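Local coordinates for polyphosphate kinase (Porphyromonas gingivalis, PDB 2O8R), which probably catalyses the reversible transfer of the terminal phosphate of ATP to a growing long-chain polyphosphate, at residues Arg374-Arg379 with Arg492-Leu497; Lys437-Thr442 with Arg626-Cys631. The protein carries 3 engineered substitutions. One frame throughout, in Å; residues are numbered along the deposited sequence.

Contact 1 of 2, residues Arg374-Arg379 with Arg492-Leu497; sequences RLTQYR and RLFRIL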
loop_
_atom_site.group_PDB
_atom_site.type_symbol
_atom_site.label_atom_id
_atom_site.label_comp_id
_atom_site.label_asym_id
_atom_site.label_seq_id
_atom_site.Cartn_x
_atom_site.Cartn_y
_atom_site.Cartn_z
ATOM N N ARG A 374 10.098 17.087 -18.729
ATOM C CA ARG A 374 8.973 16.370 -19.317
ATOM C C ARG A 374 9.307 14.896 -19.342
ATOM O O ARG A 374 10.399 14.515 -19.775
ATOM C CB ARG A 374 8.717 16.864 -20.736
ATOM C CG ARG A 374 8.589 18.368 -20.822
ATOM C CD ARG A 374 8.737 18.882 -22.232
ATOM N NE ARG A 374 7.584 18.594 -23.084
ATOM C CZ ARG A 374 6.375 19.124 -22.936
ATOM N NH1 ARG A 374 6.122 19.963 -21.938
ATOM N NH2 ARG A 374 5.410 18.803 -23.786
ATOM N N LEU A 375 8.389 14.066 -18.856
ATOM C CA LEU A 375 8.603 12.618 -18.905
ATOM C C LEU A 375 7.343 11.752 -19.086
ATOM O O LEU A 375 6.195 12.184 -18.881
ATOM C CB LEU A 375 9.423 12.142 -17.700
ATOM C CG LEU A 375 8.711 11.531 -16.495
ATOM C CD1 LEU A 375 9.710 10.779 -15.628
ATOM C CD2 LEU A 375 8.022 12.608 -15.713
ATOM N N THR A 376 7.575 10.512 -19.483
ATOM C CA THR A 376 6.494 9.571 -19.601
ATOM C C THR A 376 6.472 8.711 -18.338
ATOM O O THR A 376 7.485 8.590 -17.664
ATOM C CB THR A 376 6.641 8.736 -20.881
ATOM O OG1 THR A 376 7.956 8.176 -20.938
ATOM C CG2 THR A 376 6.451 9.612 -22.102
ATOM N N GLN A 377 5.309 8.149 -18.011
ATOM C CA GLN A 377 5.113 7.288 -16.837
ATOM C C GLN A 377 3.980 6.302 -17.129
ATOM O O GLN A 377 2.939 6.707 -17.659
ATOM C CB GLN A 377 4.728 8.143 -15.625
ATOM C CG GLN A 377 5.864 8.481 -14.669
ATOM C CD GLN A 377 5.874 7.613 -13.414
ATOM O OE1 GLN A 377 6.566 7.921 -12.440
ATOM N NE2 GLN A 377 5.105 6.528 -13.430
ATOM N N TYR A 378 4.172 5.019 -16.803
ATOM C CA TYR A 378 3.114 4.019 -17.021
ATOM C C TYR A 378 1.818 4.406 -16.309
ATOM O O TYR A 378 0.783 4.574 -16.951
ATOM C CB TYR A 378 3.550 2.617 -16.597
ATOM C CG TYR A 378 2.415 1.603 -16.614
ATOM C CD1 TYR A 378 1.818 1.210 -17.810
ATOM C CD2 TYR A 378 1.943 1.035 -15.434
ATOM C CE1 TYR A 378 0.780 0.287 -17.830
ATOM C CE2 TYR A 378 0.904 0.110 -15.442
ATOM C CZ TYR A 378 0.326 -0.262 -16.644
ATOM O OH TYR A 378 -0.706 -1.179 -16.653
ATOM N N ARG A 379 1.902 4.554 -14.987
ATOM C CA ARG A 379 0.813 5.064 -14.161
ATOM C C ARG A 379 1.321 6.161 -13.244
ATOM O O ARG A 379 2.520 6.259 -12.988
ATOM C CB ARG A 379 0.261 3.957 -13.262
ATOM C CG ARG A 379 -0.885 3.157 -13.831
ATOM C CD ARG A 379 -1.617 2.397 -12.735
ATOM N NE ARG A 379 -0.718 1.531 -11.976
ATOM C CZ ARG A 379 -0.631 0.214 -12.129
ATOM N NH1 ARG A 379 -1.398 -0.410 -13.012
ATOM N NH2 ARG A 379 0.224 -0.484 -11.391
ATOM N N ARG A 492 10.437 17.712 -29.714
ATOM C CA ARG A 492 9.363 17.719 -30.684
ATOM C C ARG A 492 8.320 16.665 -30.371
ATOM O O ARG A 492 7.124 16.924 -30.507
ATOM C CB ARG A 492 9.922 17.501 -32.092
ATOM C CG ARG A 492 8.870 17.498 -33.162
ATOM C CD ARG A 492 9.455 17.234 -34.532
ATOM N NE ARG A 492 9.760 18.465 -35.253
ATOM C CZ ARG A 492 10.958 18.775 -35.727
ATOM N NH1 ARG A 492 11.977 17.940 -35.574
ATOM N NH2 ARG A 492 11.134 19.922 -36.361
ATOM N N LEU A 493 8.770 15.483 -29.948
ATOM C CA LEU A 493 7.852 14.403 -29.574
ATOM C C LEU A 493 6.870 14.855 -28.493
ATOM O O LEU A 493 5.658 14.655 -28.628
ATOM C CB LEU A 493 8.607 13.163 -29.110
ATOM C CG LEU A 493 7.776 11.980 -28.591
ATOM C CD1 LEU A 493 6.748 11.497 -29.611
ATOM C CD2 LEU A 493 8.691 10.828 -28.127
ATOM N N PHE A 494 7.382 15.485 -27.437
ATOM C CA PHE A 494 6.509 15.860 -26.339
ATOM C C PHE A 494 5.521 16.951 -26.721
ATOM O O PHE A 494 4.413 16.997 -26.196
ATOM C CB PHE A 494 7.302 16.278 -25.121
ATOM C CG PHE A 494 7.797 15.132 -24.286
ATOM C CD1 PHE A 494 6.922 14.404 -23.503
ATOM C CD2 PHE A 494 9.146 14.803 -24.257
ATOM C CE1 PHE A 494 7.372 13.362 -22.707
ATOM C CE2 PHE A 494 9.610 13.751 -23.464
ATOM C CZ PHE A 494 8.723 13.030 -22.689
ATOM N N ARG A 495 5.912 17.821 -27.638
ATOM C CA ARG A 495 5.003 18.856 -28.099
ATOM C C ARG A 495 3.874 18.230 -28.886
ATOM O O ARG A 495 2.714 18.605 -28.719
ATOM C CB ARG A 495 5.733 19.890 -28.947
ATOM C CG ARG A 495 6.360 20.980 -28.128
ATOM C CD ARG A 495 7.114 21.977 -28.978
ATOM N NE ARG A 495 6.332 22.473 -30.101
ATOM C CZ ARG A 495 5.447 23.460 -30.033
ATOM N NH1 ARG A 495 5.211 24.080 -28.884
ATOM N NH2 ARG A 495 4.791 23.825 -31.125
ATOM N N ILE A 496 4.225 17.274 -29.740
ATOM C CA ILE A 496 3.230 16.492 -30.455
ATOM C C ILE A 496 2.284 15.768 -29.477
ATOM O O ILE A 496 1.072 15.837 -29.631
ATOM C CB ILE A 496 3.884 15.513 -31.458
ATOM C CG1 ILE A 496 4.574 16.295 -32.583
ATOM C CG2 ILE A 496 2.846 14.552 -32.041
ATOM C CD1 ILE A 496 5.251 15.430 -33.639
ATOM N N LEU A 497 2.829 15.110 -28.458
ATOM C CA LEU A 497 1.983 14.472 -27.437
ATOM C C LEU A 497 1.142 15.494 -26.644
ATOM O O LEU A 497 0.042 15.177 -26.176
ATOM C CB LEU A 497 2.812 13.586 -26.492
ATOM C CG LEU A 497 3.519 12.413 -27.161
ATOM C CD1 LEU A 497 4.390 11.665 -26.183
ATOM C CD2 LEU A 497 2.513 11.478 -27.822
#
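Arg374 and Phe494 bring their CA atoms to 7.5 Å where strand 374-377 passes helix 492-497. The two axes approach to 9.8 Å and make an angle of 66°. The contact is buried and centres on the Phe494 ring. Arg374 CB sits over the middle of one ring face, 3.9 Å from the centroid, in a CH-pi contact. From there the two side chains slide past each other in opposite directions. A bend at chi3 (73°) sets NE beside Phe494 CB. The guanidinium plane stands nearly perpendicular to the ring, with Phe494 CB at its edge. Arg374 NH2 donates a weak hydrogen bond to Phe494 O at 3.2 Å. Arg374 NH1 turns to a salt bridge with Glu372. At the far end of the ring, Phe494 CZ meets Leu375 CA at 3.8 Å. Phe494 CE1 meets Thr376 CG2 at 3.9 Å. This is helix-on-sheet packing within a phospholipase D-like domain. Strand 370-377 pairs in parallel with strand 399-404 and antiparallel with strand 442-447. Helix 484-497 sets Phe494 against all three, touching Phe403, Thr442 and Leu444.

Contact 2 of 2, residues Lys437-Thr442 with Arg626-Cys631; sequences KVHAKT and RIETAC. With SO4 (sulfate ion), chain F.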
loop_
_atom_site.group_PDB
_atom_site.type_symbol
_atom_site.label_atom_id
_atom_site.label_comp_id
_atom_site.label_asym_id
_atom_site.label_seq_id
_atom_site.Cartn_x
_atom_site.Cartn_y
_atom_site.Cartn_z
ATOM N N LYS A 437 -1.891 4.905 -27.047
ATOM C CA LYS A 437 -1.401 4.972 -25.684
ATOM C C LYS A 437 0.118 5.061 -25.753
ATOM O O LYS A 437 0.749 4.357 -26.540
ATOM C CB LYS A 437 -1.910 3.802 -24.830
ATOM C CG LYS A 437 -1.650 2.397 -25.375
ATOM C CD LYS A 437 -2.636 1.380 -24.784
ATOM C CE LYS A 437 -2.072 -0.046 -24.733
ATOM N NZ LYS A 437 -1.942 -0.708 -26.060
ATOM N N VAL A 438 0.700 5.970 -24.975
ATOM C CA VAL A 438 2.130 6.259 -25.089
ATOM C C VAL A 438 2.954 5.256 -24.290
ATOM O O VAL A 438 3.036 5.316 -23.060
ATOM C CB VAL A 438 2.469 7.711 -24.671
ATOM C CG1 VAL A 438 3.973 7.972 -24.726
ATOM C CG2 VAL A 438 1.735 8.695 -25.560
ATOM N N HIS A 439 3.569 4.330 -25.006
ATOM C CA HIS A 439 4.375 3.313 -24.366
ATOM C C HIS A 439 5.828 3.773 -24.258
ATOM O O HIS A 439 6.607 3.190 -23.514
ATOM C CB HIS A 439 4.249 1.996 -25.129
ATOM C CG HIS A 439 4.876 0.835 -24.434
ATOM N ND1 HIS A 439 6.100 0.322 -24.802
ATOM C CD2 HIS A 439 4.459 0.095 -23.381
ATOM C CE1 HIS A 439 6.404 -0.691 -24.012
ATOM N NE2 HIS A 439 5.425 -0.852 -23.143
ATOM N N ALA A 440 6.172 4.829 -24.996
ATOM C CA ALA A 440 7.517 5.421 -24.990
ATOM C C ALA A 440 8.073 5.663 -23.583
ATOM O O ALA A 440 7.348 6.061 -22.676
ATOM C CB ALA A 440 7.505 6.714 -25.770
ATOM N N LYS A 441 9.364 5.415 -23.406
ATOM C CA LYS A 441 9.994 5.541 -22.093
ATOM C C LYS A 441 11.085 6.621 -22.133
ATOM O O LYS A 441 12.277 6.310 -22.145
ATOM C CB LYS A 441 10.600 4.199 -21.661
ATOM C CG LYS A 441 9.780 2.944 -21.987
ATOM C CD LYS A 441 8.698 2.732 -20.955
ATOM C CE LYS A 441 7.986 1.413 -21.146
ATOM N NZ LYS A 441 6.841 1.309 -20.205
ATOM N N THR A 442 10.670 7.886 -22.158
ATOM C CA THR A 442 11.594 9.002 -22.299
ATOM C C THR A 442 11.415 10.070 -21.222
ATOM O O THR A 442 10.306 10.304 -20.750
ATOM C CB THR A 442 11.429 9.697 -23.663
ATOM O OG1 THR A 442 10.113 10.249 -23.746
ATOM C CG2 THR A 442 11.617 8.719 -24.816
ATOM N N ARG A 626 0.266 1.760 -30.509
ATOM C CA ARG A 626 0.937 2.583 -29.512
ATOM C C ARG A 626 1.845 3.664 -30.104
ATOM O O ARG A 626 2.289 3.566 -31.249
ATOM C CB ARG A 626 1.774 1.686 -28.589
ATOM C CG ARG A 626 0.972 0.945 -27.542
ATOM C CD ARG A 626 1.017 -0.545 -27.739
ATOM N NE ARG A 626 2.277 -1.099 -27.250
ATOM C CZ ARG A 626 2.494 -1.502 -26.000
ATOM N NH1 ARG A 626 3.680 -1.993 -25.661
ATOM N NH2 ARG A 626 1.534 -1.423 -25.088
ATOM N N ILE A 627 2.139 4.692 -29.317
ATOM C CA ILE A 627 3.306 5.495 -29.631
ATOM C C ILE A 627 4.533 4.974 -28.865
ATOM O O ILE A 627 4.553 4.918 -27.629
ATOM C CB ILE A 627 3.051 7.019 -29.501
ATOM C CG1 ILE A 627 2.486 7.546 -30.833
ATOM C CG2 ILE A 627 4.336 7.773 -29.141
ATOM C CD1 ILE A 627 2.247 9.031 -30.880
ATOM N N GLU A 628 5.532 4.553 -29.636
ATOM C CA GLU A 628 6.748 3.941 -29.110
ATOM C C GLU A 628 7.956 4.751 -29.543
ATOM O O GLU A 628 7.850 5.632 -30.395
ATOM C CB GLU A 628 6.914 2.530 -29.687
ATOM C CG GLU A 628 5.712 1.624 -29.531
ATOM C CD GLU A 628 5.693 0.861 -28.216
ATOM O OE1 GLU A 628 6.648 0.977 -27.426
ATOM O OE2 GLU A 628 4.715 0.124 -27.983
ATOM N N THR A 629 9.111 4.435 -28.975
ATOM C CA THR A 629 10.360 5.027 -29.446
ATOM C C THR A 629 11.446 4.006 -29.733
ATOM O O THR A 629 11.499 2.933 -29.124
ATOM C CB THR A 629 10.941 6.049 -28.459
ATOM O OG1 THR A 629 11.049 5.457 -27.151
ATOM C CG2 THR A 629 10.076 7.284 -28.415
ATOM N N ALA A 630 12.310 4.355 -30.677
ATOM C CA ALA A 630 13.582 3.677 -30.831
ATOM C C ALA A 630 14.643 4.732 -31.093
ATOM O O ALA A 630 14.393 5.736 -31.769
ATOM C CB ALA A 630 13.533 2.662 -31.955
ATOM N N CYS A 631 15.827 4.500 -30.543
ATOM C CA CYS A 631 16.895 5.474 -30.613
ATOM C C CYS A 631 18.220 4.850 -31.038
ATOM O O CYS A 631 18.608 3.803 -30.513
ATOM C CB CYS A 631 17.063 6.118 -29.260
ATOM S SG CYS A 631 17.952 7.635 -29.328
HETATM S S SO4 F . 6.542 -2.996 -20.743
HETATM O O1 SO4 F . 7.199 -3.784 -19.702
HETATM O O2 SO4 F . 5.555 -3.842 -21.431
HETATM O O3 SO4 F . 5.871 -1.850 -20.133
HETATM O O4 SO4 F . 7.546 -2.458 -21.656
#
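This is an interdomain contact at the predicted active site: His439, the predicted phosphohistidine residue, meets Arg626 and Glu628. The loop 437-442 belongs to the first C-terminal phospholipase D-like domain, and 626-631 to the second. The backbones run nearly parallel and form a single beta bridge, Val438 with Ile627. Ile627 N donates to Lys437 O at 3.1 Å. Ile627 O accepts from both His439 N and Ala440 N, so one carbonyl holds the start of the His-Ala-Lys sequence, which fits the HxK signature of the superfamily.

CG of His439 is anti to the backbone N (chi1 -171°), with Arg626 over one ring face and Glu628 at the edge. His439 ND1 donates to Glu628 OE1 at 2.8 Å. It meets the syn side of the carboxylate, somewhat out of its plane. Ser615 OG also bonds to OE1. Within 626-631, Arg626 NE makes a salt bridge to Glu628 OE2, its hydrogen bond weak. The Arg626 guanidinium lies on the His439 ring, centres 3.9 Å apart and planes at 29°, with NH1 over the ring centre. Lys441 CE covers the opposite face near the rim. Lys437 NZ lies at the guanidinium edge, 3.7 Å from Arg626 NH2, a pair of like charges.

His439 NE2 faces a sulfate, probably from the crystallisation liquor, and donates a weak hydrogen bond to its O3 at 3.2 Å. Lys441 NZ adds another weak one and also bonds to Asn465; His597 and Arg599 bind the same ion. A sulfate at NE2 of the predicted phosphohistidine is consistent with a phosphate site.

Farther along, Ala440 CB packs on Thr629 CG2 at 3.7 Å. Beyond Glu628, strand 629-632 lies between strands 510-511 and 610-614, while Val438 and Thr629 rest on helix 484-497.

The centres of contacts 1 and 2 lie about 9 Å apart, and Thr376 joins them. Thr376 OG1 probably hydrogen-bonds to Ala440 O at 2.8 Å and to Thr442 N at 3.0 Å. It thus ties strand 370-377 to the loop just after His439. On the helix side, Phe494 CZ packs against Thr442 OG1 at 3.3 Å. The side chain of Thr376 is about 8 Å from that of His439. Contact 1 therefore lies close to the predicted phosphohistidine, while contact 2 brings residues of both C-terminal domains to that site. Segment 374-379 also ends at Arg379, a predicted magnesium-site residue, which takes no part in the packing on helix 492-497.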